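Local coordinates for protein EmGH1 (Erythrobacter marinus, PDB 5Z87) that probably hydrolyses beta-glucosidic bonds, as a beta-glucosidase of glycosyl hydrolase family 3, at residues C177-D183 against I228-H234; V204-K209 against P263-A267. Numbering follows the deposited sequence.

Interaction 1: C177-D183 against I228-H234; sequences CFSPNID and IATSVKH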
loop_
_atom_site.group_PDB
_atom_site.type_symbol
_atom_site.label_atom_id
_atom_site.label_comp_id
_atom_site.label_asym_id
_atom_site.label_seq_id
_atom_site.Cartn_x
_atom_site.Cartn_y
_atom_site.Cartn_z
ATOM N N CYS A 177 -14.690 -0.641 -28.971
ATOM C CA CYS A 177 -13.766 -1.489 -28.232
ATOM C C CYS A 177 -13.720 -1.090 -26.766
ATOM O O CYS A 177 -14.058 0.036 -26.382
ATOM C CB CYS A 177 -12.347 -1.452 -28.822
ATOM S SG CYS A 177 -11.581 0.160 -28.728
ATOM N N PHE A 178 -13.290 -2.056 -25.957
ATOM C CA PHE A 178 -13.077 -1.868 -24.528
ATOM C C PHE A 178 -11.605 -1.523 -24.277
ATOM O O PHE A 178 -10.855 -2.251 -23.636
ATOM C CB PHE A 178 -13.497 -3.123 -23.772
ATOM C CG PHE A 178 -14.961 -3.477 -23.918
ATOM C CD1 PHE A 178 -15.922 -2.487 -24.126
ATOM C CD2 PHE A 178 -15.377 -4.809 -23.816
ATOM C CE1 PHE A 178 -17.264 -2.816 -24.236
ATOM C CE2 PHE A 178 -16.724 -5.152 -23.926
ATOM C CZ PHE A 178 -17.672 -4.153 -24.124
ATOM N N SER A 179 -11.204 -0.396 -24.855
ATOM C CA SER A 179 -9.833 0.093 -24.875
ATOM C C SER A 179 -9.892 1.588 -25.085
ATOM O O SER A 179 -10.876 2.090 -25.638
ATOM C CB SER A 179 -9.014 -0.563 -26.009
ATOM O OG SER A 179 -8.922 -1.965 -25.839
ATOM N N PRO A 180 -8.857 2.337 -24.664
ATOM C CA PRO A 180 -7.632 1.896 -23.991
ATOM C C PRO A 180 -7.779 1.701 -22.476
ATOM O O PRO A 180 -8.680 2.234 -21.838
ATOM C CB PRO A 180 -6.662 3.041 -24.267
ATOM C CG PRO A 180 -7.557 4.270 -24.259
ATOM C CD PRO A 180 -8.873 3.798 -24.868
ATOM N N ASN A 181 -6.869 0.914 -21.919
ATOM C CA ASN A 181 -6.677 0.839 -20.478
ATOM C C ASN A 181 -5.842 2.046 -20.081
ATOM O O ASN A 181 -4.683 2.164 -20.485
ATOM C CB ASN A 181 -5.992 -0.480 -20.131
ATOM C CG ASN A 181 -5.676 -0.627 -18.639
ATOM O OD1 ASN A 181 -5.208 0.305 -17.977
ATOM N ND2 ASN A 181 -5.913 -1.827 -18.114
ATOM N N ILE A 182 -6.421 2.959 -19.308
ATOM C CA ILE A 182 -5.663 4.131 -18.909
ATOM C C ILE A 182 -5.566 4.184 -17.389
ATOM O O ILE A 182 -5.558 5.264 -16.790
ATOM C CB ILE A 182 -6.267 5.413 -19.495
ATOM C CG1 ILE A 182 -7.742 5.559 -19.121
ATOM C CG2 ILE A 182 -6.116 5.381 -21.009
ATOM C CD1 ILE A 182 -8.385 6.826 -19.719
ATOM N N ASP A 183 -5.473 3.011 -16.766
ATOM C CA ASP A 183 -5.127 2.916 -15.357
ATOM C C ASP A 183 -3.676 3.347 -15.140
ATOM O O ASP A 183 -2.874 3.427 -16.076
ATOM C CB ASP A 183 -5.333 1.484 -14.850
ATOM C CG ASP A 183 -6.780 1.001 -15.026
ATOM O OD1 ASP A 183 -7.703 1.785 -14.697
ATOM O OD2 ASP A 183 -6.997 -0.144 -15.500
ATOM N N ILE A 228 -13.693 3.508 -34.735
ATOM C CA ILE A 228 -14.532 2.788 -33.782
ATOM C C ILE A 228 -14.563 3.581 -32.480
ATOM O O ILE A 228 -13.692 4.407 -32.209
ATOM C CB ILE A 228 -14.028 1.345 -33.518
ATOM C CG1 ILE A 228 -12.715 1.368 -32.711
ATOM C CG2 ILE A 228 -13.836 0.585 -34.834
ATOM C CD1 ILE A 228 -12.207 -0.021 -32.279
ATOM N N ALA A 229 -15.575 3.307 -31.664
ATOM C CA ALA A 229 -15.692 3.942 -30.357
ATOM C C ALA A 229 -14.715 3.331 -29.349
ATOM O O ALA A 229 -14.528 2.109 -29.296
ATOM C CB ALA A 229 -17.127 3.815 -29.834
ATOM N N THR A 230 -14.094 4.193 -28.552
ATOM C CA THR A 230 -13.292 3.780 -27.402
ATOM C C THR A 230 -14.165 3.716 -26.155
ATOM O O THR A 230 -15.085 4.521 -25.985
ATOM C CB THR A 230 -12.144 4.763 -27.143
ATOM O OG1 THR A 230 -12.667 6.093 -27.028
ATOM C CG2 THR A 230 -11.139 4.734 -28.269
ATOM N N SER A 231 -13.866 2.757 -25.278
ATOM C CA SER A 231 -14.412 2.718 -23.921
ATOM C C SER A 231 -13.233 2.747 -22.946
ATOM O O SER A 231 -12.677 1.706 -22.589
ATOM C CB SER A 231 -15.290 1.482 -23.696
ATOM O OG SER A 231 -16.048 1.184 -24.853
ATOM N N VAL A 232 -12.850 3.942 -22.499
ATOM C CA VAL A 232 -11.675 4.055 -21.643
ATOM C C VAL A 232 -11.958 3.392 -20.300
ATOM O O VAL A 232 -13.055 3.521 -19.737
ATOM C CB VAL A 232 -11.267 5.528 -21.493
ATOM C CG1 VAL A 232 -10.763 6.055 -22.830
ATOM C CG2 VAL A 232 -12.461 6.358 -21.028
ATOM N N LYS A 233 -10.978 2.642 -19.796
ATOM C CA LYS A 233 -11.166 1.800 -18.625
ATOM C C LYS A 233 -9.887 1.846 -17.794
ATOM O O LYS A 233 -8.835 2.250 -18.296
ATOM C CB LYS A 233 -11.525 0.373 -19.050
ATOM C CG LYS A 233 -10.431 -0.306 -19.858
ATOM C CD LYS A 233 -10.819 -1.706 -20.269
ATOM C CE LYS A 233 -9.585 -2.488 -20.739
ATOM N NZ LYS A 233 -9.934 -3.758 -21.482
ATOM N N HIS A 234 -9.963 1.460 -16.510
ATOM C CA HIS A 234 -11.172 1.107 -15.773
ATOM C C HIS A 234 -11.473 2.148 -14.695
ATOM O O HIS A 234 -10.683 2.313 -13.773
ATOM C CB HIS A 234 -11.027 -0.270 -15.131
ATOM C CG HIS A 234 -10.496 -1.324 -16.051
ATOM N ND1 HIS A 234 -9.180 -1.363 -16.461
ATOM C CD2 HIS A 234 -11.100 -2.401 -16.612
ATOM C CE1 HIS A 234 -8.997 -2.414 -17.242
ATOM N NE2 HIS A 234 -10.144 -3.064 -17.344
#
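Cys-177 opens the contact where strand 176-177 ends beside strand 229-235 and a loop follows along it: Cys-177 N donates to Ala-229 O (2.8 Å) and its O receives Ser-231 OG (2.8 Å), which also bonds Tyr-309. Phe-178 turns its ring edge to Ser-231, while its backbone O accepts from Lys-233 NZ (2.8 Å), the lysine being p at chi1 and extended from CB outward. The peptide before Pro-180 is cis, far less costly before proline than elsewhere, so the cis bond between Lys-233 and His-234 is the rarer; Pro-180 O accepts Lys-233 N (3.1 Å) and its CD packs on Val-232 CG1 (3.6 Å). Asn-181 OD1 closes an Asx turn onto Asp-183 N (3.0 Å). Ile-182 N donates to Lys-233 O (2.7 Å). Asp-183 OD1 takes His-234 N (2.9 Å) and OD2 takes His-234 ND1 (2.7 Å). Phe-178, Lys-233 and His-234 line a TIM-type barrel pocket, probably the substrate site, where Lys-233 NZ and His-234 NE2 hydrogen-bond dithiothreitol, probably from the crystallisation liquor. Strand 276-279 lines the opposite edge of strand 229-235, while helices 201-216 and 263-270 cover Pro-180, Ile-182 and Val-232 from outside.

Interaction 2: V204-K209 against P263-A267; sequences VTVSAK and PPFRA. With EDO (1,2-ethanediol), chain K.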
loop_
_atom_site.group_PDB
_atom_site.type_symbol
_atom_site.label_atom_id
_atom_site.label_comp_id
_atom_site.label_asym_id
_atom_site.label_seq_id
_atom_site.Cartn_x
_atom_site.Cartn_y
_atom_site.Cartn_z
ATOM N N VAL A 204 0.455 8.912 -19.214
ATOM C CA VAL A 204 -0.772 8.162 -19.466
ATOM C C VAL A 204 -1.834 9.067 -20.083
ATOM O O VAL A 204 -2.614 8.630 -20.937
ATOM C CB VAL A 204 -1.265 7.495 -18.165
ATOM C CG1 VAL A 204 -2.600 6.822 -18.373
ATOM C CG2 VAL A 204 -0.261 6.477 -17.683
ATOM N N THR A 205 -1.844 10.346 -19.703
ATOM C CA THR A 205 -2.783 11.308 -20.272
ATOM C C THR A 205 -2.464 11.583 -21.735
ATOM O O THR A 205 -3.358 11.589 -22.592
ATOM C CB THR A 205 -2.746 12.600 -19.451
ATOM O OG1 THR A 205 -3.294 12.335 -18.156
ATOM C CG2 THR A 205 -3.536 13.721 -20.125
ATOM N N VAL A 206 -1.184 11.798 -22.037
ATOM C CA VAL A 206 -0.774 12.035 -23.415
ATOM C C VAL A 206 -1.055 10.805 -24.262
ATOM O O VAL A 206 -1.566 10.904 -25.384
ATOM C CB VAL A 206 0.711 12.432 -23.456
ATOM C CG1 VAL A 206 1.255 12.287 -24.863
ATOM C CG2 VAL A 206 0.889 13.855 -22.928
ATOM N N SER A 207 -0.759 9.624 -23.724
ATOM C CA SER A 207 -1.029 8.398 -24.459
ATOM C C SER A 207 -2.526 8.191 -24.660
ATOM O O SER A 207 -2.956 7.811 -25.754
ATOM C CB SER A 207 -0.414 7.206 -23.731
ATOM O OG SER A 207 0.949 7.452 -23.433
ATOM N N ALA A 208 -3.332 8.436 -23.618
ATOM C CA ALA A 208 -4.776 8.217 -23.723
ATOM C C ALA A 208 -5.389 9.059 -24.839
ATOM O O ALA A 208 -6.218 8.564 -25.612
ATOM C CB ALA A 208 -5.460 8.528 -22.388
ATOM N N LYS A 209 -4.979 10.329 -24.944
ATOM C CA LYS A 209 -5.487 11.195 -26.000
ATOM C C LYS A 209 -5.087 10.691 -27.378
ATOM O O LYS A 209 -5.875 10.772 -28.325
ATOM C CB LYS A 209 -4.976 12.621 -25.818
ATOM C CG LYS A 209 -5.292 13.230 -24.479
ATOM C CD LYS A 209 -5.514 14.720 -24.580
ATOM C CE LYS A 209 -4.296 15.461 -25.041
ATOM N NZ LYS A 209 -4.740 16.755 -25.649
ATOM N N PRO A 263 -6.749 12.295 -14.316
ATOM C CA PRO A 263 -6.360 13.201 -15.435
ATOM C C PRO A 263 -6.391 12.524 -16.800
ATOM O O PRO A 263 -6.801 13.157 -17.790
ATOM C CB PRO A 263 -4.944 13.656 -15.052
ATOM C CG PRO A 263 -4.973 13.644 -13.539
ATOM C CD PRO A 263 -5.833 12.457 -13.160
ATOM N N PRO A 264 -5.978 11.256 -16.928
ATOM C CA PRO A 264 -6.121 10.622 -18.256
ATOM C C PRO A 264 -7.565 10.415 -18.671
ATOM O O PRO A 264 -7.897 10.594 -19.853
ATOM C CB PRO A 264 -5.367 9.289 -18.109
ATOM C CG PRO A 264 -5.201 9.082 -16.640
ATOM C CD PRO A 264 -5.124 10.445 -16.036
ATOM N N PHE A 265 -8.434 10.029 -17.737
ATOM C CA PHE A 265 -9.859 9.940 -18.041
ATOM C C PHE A 265 -10.415 11.309 -18.407
ATOM O O PHE A 265 -11.160 11.449 -19.383
ATOM C CB PHE A 265 -10.622 9.364 -16.849
ATOM C CG PHE A 265 -10.467 7.876 -16.681
ATOM C CD1 PHE A 265 -11.242 6.995 -17.429
ATOM C CD2 PHE A 265 -9.574 7.357 -15.744
ATOM C CE1 PHE A 265 -11.105 5.625 -17.269
ATOM C CE2 PHE A 265 -9.432 5.989 -15.581
ATOM C CZ PHE A 265 -10.193 5.116 -16.343
ATOM N N ARG A 266 -10.056 12.340 -17.639
ATOM C CA ARG A 266 -10.579 13.668 -17.933
ATOM C C ARG A 266 -10.170 14.116 -19.329
ATOM O O ARG A 266 -10.987 14.673 -20.071
ATOM C CB ARG A 266 -10.106 14.682 -16.895
ATOM C CG ARG A 266 -10.723 16.062 -17.100
ATOM C CD ARG A 266 -10.270 17.047 -16.027
ATOM N NE ARG A 266 -10.852 18.372 -16.232
ATOM C CZ ARG A 266 -11.654 18.996 -15.373
ATOM N NH1 ARG A 266 -11.975 18.428 -14.215
ATOM N NH2 ARG A 266 -12.127 20.201 -15.670
ATOM N N ALA A 267 -8.912 13.865 -19.710
ATOM C CA ALA A 267 -8.454 14.254 -21.036
ATOM C C ALA A 267 -9.133 13.426 -22.127
ATOM O O ALA A 267 -9.552 13.970 -23.152
ATOM C CB ALA A 267 -6.937 14.122 -21.128
HETATM C C1 EDO K . -14.437 20.314 -12.095
HETATM O O1 EDO K . -14.661 20.744 -10.747
HETATM C C2 EDO K . -14.733 21.490 -13.022
HETATM O O2 EDO K . -13.528 22.219 -13.300
#
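Two helices on the outer layer of the family 3 TIM-type barrel domain pack here, nearly parallel, crossing at -28° with their axes 8.2 Å apart at closest. So short a separation needs small or compact residues at the interface. Thr-205 OG1 lies 3.1 Å from Pro-264 N, which has no hydrogen to give; the hydroxyl bonds instead to Pro-201 O in its own helix. In a beta/alpha barrel such helices surround the parallel strands, alongside one another. Proline suits the first turn of helix 263-270, where its missing amide hydrogen costs no helical bond. Val-204 CG1 covers Pro-264 CB at 3.7 Å. Ala-267 CB fits against Thr-205 CG2 (3.6 Å) and Lys-209 CD (3.8 Å), the lysine lending its aliphatic chain while NZ forms a salt bridge with Glu-271. Ala-208 CB points toward the neighbour and lies 4.3 Å from Pro-264 CB. Arg-266 leads away from the other helix, and its NH2 gives a weak hydrogen bond to O2 of 1,2-ethanediol (3.4 Å), probably from the crystallisation liquor.

How the interactions relate
From the N terminus, the chain leaves strand 176-177 through 177-183, then forms helix 201-216, strand 229-235 and helix 263-270. Interaction 1 closes the loop from 177-183 to 228-234, and interaction 2 the loop from 204-209 to 263-267; because their segments alternate, the two cross rather than nest. The first joins the loop leaving strand 176-177 to the next strand, 229-235, the second joins the helices outside the barrel wall, so together they hold two successive strand-helix units side by side. Ile-182 connects the layers, its CG2 lying 3.5 Å from Ala-208 CB and its CD1 3.7 Å from Phe-265 CD1. Phe-265 CZ also approaches His-234 C at 3.6 Å.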